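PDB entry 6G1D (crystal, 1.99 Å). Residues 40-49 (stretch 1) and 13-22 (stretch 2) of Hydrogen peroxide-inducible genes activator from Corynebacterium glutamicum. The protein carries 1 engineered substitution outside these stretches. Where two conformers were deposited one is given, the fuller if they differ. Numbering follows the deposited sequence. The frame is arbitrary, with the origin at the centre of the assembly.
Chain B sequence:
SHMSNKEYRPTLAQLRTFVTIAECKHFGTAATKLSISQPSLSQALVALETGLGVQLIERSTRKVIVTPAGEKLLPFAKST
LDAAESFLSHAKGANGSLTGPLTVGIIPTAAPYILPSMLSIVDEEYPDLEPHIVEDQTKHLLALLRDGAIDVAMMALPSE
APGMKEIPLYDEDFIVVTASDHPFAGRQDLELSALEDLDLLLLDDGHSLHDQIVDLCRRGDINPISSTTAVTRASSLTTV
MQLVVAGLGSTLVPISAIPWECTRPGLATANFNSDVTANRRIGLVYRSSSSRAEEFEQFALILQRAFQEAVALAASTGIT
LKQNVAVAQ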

# COMPACT_ATOMS: atom_id res chain seq x y z
N SER B 40 22.80 -37.53 -20.37
CA SER B 40 23.68 -36.37 -20.06
C SER B 40 23.24 -35.61 -18.82
O SER B 40 24.06 -35.21 -17.98
CB SER B 40 23.78 -35.40 -21.23
OG SER B 40 24.57 -35.97 -22.27
N LEU B 41 21.93 -35.40 -18.72
CA LEU B 41 21.32 -34.74 -17.56
C LEU B 41 21.63 -35.53 -16.30
O LEU B 41 22.05 -34.95 -15.32
CB LEU B 41 19.82 -34.62 -17.74
CG LEU B 41 19.10 -33.80 -16.66
CD1 LEU B 41 19.15 -32.30 -16.91
CD2 LEU B 41 17.67 -34.34 -16.52
N SER B 42 21.36 -36.84 -16.32
CA SER B 42 21.59 -37.68 -15.13
C SER B 42 23.08 -37.73 -14.74
O SER B 42 23.38 -37.70 -13.56
CB SER B 42 21.01 -39.08 -15.34
OG SER B 42 21.82 -39.81 -16.21
N GLN B 43 23.98 -37.78 -15.71
CA GLN B 43 25.44 -37.72 -15.47
C GLN B 43 25.87 -36.43 -14.78
O GLN B 43 26.65 -36.47 -13.87
CB GLN B 43 26.25 -37.85 -16.78
CG GLN B 43 27.78 -37.89 -16.51
CD GLN B 43 28.68 -36.89 -17.29
OE1 GLN B 43 28.93 -37.09 -18.49
NE2 GLN B 43 29.24 -35.86 -16.57
N ALA B 44 25.35 -35.30 -15.23
CA ALA B 44 25.62 -34.00 -14.62
C ALA B 44 25.10 -33.95 -13.18
O ALA B 44 25.79 -33.48 -12.28
CB ALA B 44 25.01 -32.87 -15.44
N LEU B 45 23.87 -34.44 -12.97
CA LEU B 45 23.30 -34.43 -11.63
C LEU B 45 24.09 -35.35 -10.70
O LEU B 45 24.39 -34.96 -9.59
CB LEU B 45 21.85 -34.87 -11.64
CG LEU B 45 21.17 -34.99 -10.26
CD1 LEU B 45 21.11 -33.65 -9.56
CD2 LEU B 45 19.83 -35.70 -10.36
N VAL B 46 24.42 -36.56 -11.15
CA VAL B 46 25.16 -37.54 -10.33
C VAL B 46 26.58 -37.04 -10.04
O VAL B 46 27.09 -37.25 -8.97
CB VAL B 46 25.15 -38.97 -10.98
CG1 VAL B 46 26.16 -39.93 -10.35
CG2 VAL B 46 23.74 -39.56 -10.94
N ALA B 47 27.21 -36.36 -10.99
CA ALA B 47 28.52 -35.74 -10.76
C ALA B 47 28.43 -34.68 -9.66
O ALA B 47 29.30 -34.61 -8.80
CB ALA B 47 29.07 -35.12 -12.05
N LEU B 48 27.37 -33.88 -9.69
CA LEU B 48 27.12 -32.89 -8.65
C LEU B 48 26.90 -33.56 -7.29
O LEU B 48 27.52 -33.18 -6.30
CB LEU B 48 25.93 -32.00 -9.03
CG LEU B 48 25.59 -30.86 -8.07
CD1 LEU B 48 26.73 -29.88 -7.87
CD2 LEU B 48 24.38 -30.11 -8.61
N GLU B 49 26.00 -34.53 -7.30
CA GLU B 49 25.70 -35.23 -6.01
C GLU B 49 26.89 -36.08 -5.33
O GLU B 49 27.31 -36.00 -4.13
CB GLU B 49 24.54 -36.18 -6.21
CG GLU B 49 23.23 -35.46 -6.51
CD GLU B 49 22.07 -36.42 -6.72
OE1 GLU B 49 21.03 -36.18 -6.07
OE2 GLU B 49 22.18 -37.42 -7.50
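Stretch 2 (13-22) AQLRTFVTIA

No hydrogen bond joins these two helices, although Thr-17 and Gln-14 both point toward stretch 1 and are well covered by it; the contact between the two stretches is one of van der Waals packing, with apolar side chains prominent in it. Stretch 2 is helical from Ala-13 to Ala-22, as stretch 1 is from Ser-40 to Glu-49, and both helices run on beyond the residues considered here. Their N-to-C directions differ by 106°, with a signed crossing angle of -106°, so stretch 2 lies nearly square across stretch 1 rather than along it. The axes approach to 8.7 Å, and 501 Å² is buried, counting both sides.

The first rule is small against polar. Ala-44 points toward stretch 2 with no more than a methyl for a side chain, and here the backbones come close: Ala-44 CA is 5.4 Å from Gln-14 CA. The methyl CB of Ala-44 packs 3.7 Å from OG1 of Thr-17, while the aliphatic CG of Gln-14 lies 3.7 Å from O of Ala-44. That carbonyl is already taken by N of Leu-48 in the helix, at 3.1 Å. One turn on, CB of Ala-47 rests 3.6 Å from NE2 of Gln-14.

The second rule is leucine at the i, i+4 and i+7 positions. Leu-41, Leu-45 and Leu-48 all adopt chi1 t and chi2 p. Leu-41 starts sideways but its end comes nearer, setting CD1 3.5 Å from CG2 of Thr-17. Ile-21 reaches two leucines: its CD1 is 3.9 Å from CD2 of Leu-41 and 4.0 Å from CD2 of Leu-45. Leu-48 places CD2 3.7 Å from CB of Phe-18 and CD1 4.4 Å from CD2 of Leu-15.

Along stretch 2, Gln-14, Thr-17 and Ile-21 point toward the partner, a spacing of three and four that keeps one helical face on the crossing.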

# COMPACT_ATOMS: atom_id res chain seq x y z
N ALA B 13 27.24 -25.53 -15.34
CA ALA B 13 26.41 -26.51 -16.07
C ALA B 13 25.75 -27.48 -15.11
O ALA B 13 24.59 -27.83 -15.27
CB ALA B 13 27.22 -27.26 -17.13
N GLN B 14 26.47 -27.91 -14.09
CA GLN B 14 25.89 -28.82 -13.12
C GLN B 14 24.81 -28.15 -12.31
O GLN B 14 23.78 -28.75 -12.03
CB GLN B 14 26.99 -29.37 -12.19
CG GLN B 14 27.86 -30.43 -12.90
CD GLN B 14 29.19 -30.66 -12.22
OE1 GLN B 14 29.58 -29.99 -11.25
NE2 GLN B 14 29.89 -31.66 -12.73
N LEU B 15 25.04 -26.90 -11.92
CA LEU B 15 24.04 -26.14 -11.19
C LEU B 15 22.80 -25.91 -12.03
O LEU B 15 21.69 -26.01 -11.48
CB LEU B 15 24.62 -24.83 -10.67
CG LEU B 15 25.71 -24.99 -9.57
CD1 LEU B 15 26.18 -23.60 -9.15
CD2 LEU B 15 25.20 -25.75 -8.38
N ARG B 16 22.96 -25.61 -13.33
CA ARG B 16 21.80 -25.44 -14.22
C ARG B 16 20.98 -26.72 -14.25
O ARG B 16 19.76 -26.70 -14.13
CB ARG B 16 22.20 -25.02 -15.64
CG ARG B 16 22.66 -23.56 -15.67
CD ARG B 16 22.80 -22.86 -17.01
NE ARG B 16 24.14 -23.00 -17.59
CZ ARG B 16 25.17 -22.15 -17.48
NH1 ARG B 16 25.11 -20.98 -16.81
NH2 ARG B 16 26.31 -22.46 -18.12
N THR B 17 21.65 -27.86 -14.38
CA THR B 17 20.95 -29.14 -14.33
C THR B 17 20.14 -29.32 -13.06
O THR B 17 18.98 -29.70 -13.11
CB THR B 17 21.91 -30.33 -14.54
OG1 THR B 17 22.29 -30.40 -15.89
CG2 THR B 17 21.27 -31.66 -14.17
N PHE B 18 20.77 -29.07 -11.93
CA PHE B 18 20.06 -29.21 -10.64
C PHE B 18 18.83 -28.30 -10.56
O PHE B 18 17.75 -28.73 -10.19
CB PHE B 18 21.05 -28.88 -9.49
CG PHE B 18 20.43 -28.71 -8.15
CD1 PHE B 18 19.46 -29.59 -7.67
CD2 PHE B 18 20.86 -27.68 -7.31
CE1 PHE B 18 18.93 -29.43 -6.41
CE2 PHE B 18 20.30 -27.51 -6.06
CZ PHE B 18 19.34 -28.39 -5.63
N VAL B 19 19.01 -27.04 -10.89
CA VAL B 19 17.95 -26.04 -10.74
C VAL B 19 16.79 -26.39 -11.70
O VAL B 19 15.62 -26.35 -11.31
CB VAL B 19 18.52 -24.63 -10.97
CG1 VAL B 19 17.45 -23.60 -11.21
CG2 VAL B 19 19.40 -24.22 -9.78
N THR B 20 17.18 -26.73 -12.91
CA THR B 20 16.18 -27.12 -13.90
C THR B 20 15.23 -28.39 -13.57
O THR B 20 13.97 -28.51 -13.55
CB THR B 20 16.88 -27.37 -15.23
OG1 THR B 20 17.46 -26.15 -15.68
CG2 THR B 20 15.90 -27.82 -16.24
N ILE B 21 15.96 -29.35 -13.02
CA ILE B 21 15.24 -30.54 -12.52
C ILE B 21 14.33 -30.17 -11.35
O ILE B 21 13.17 -30.63 -11.28
CB ILE B 21 16.19 -31.70 -12.10
CG1 ILE B 21 16.97 -32.25 -13.29
CG2 ILE B 21 15.35 -32.88 -11.55
CD1 ILE B 21 18.18 -33.06 -12.90
N ALA B 22 14.83 -29.36 -10.44
CA ALA B 22 14.05 -28.92 -9.25
C ALA B 22 12.78 -28.18 -9.64
O ALA B 22 11.74 -28.37 -9.02
CB ALA B 22 14.88 -28.05 -8.32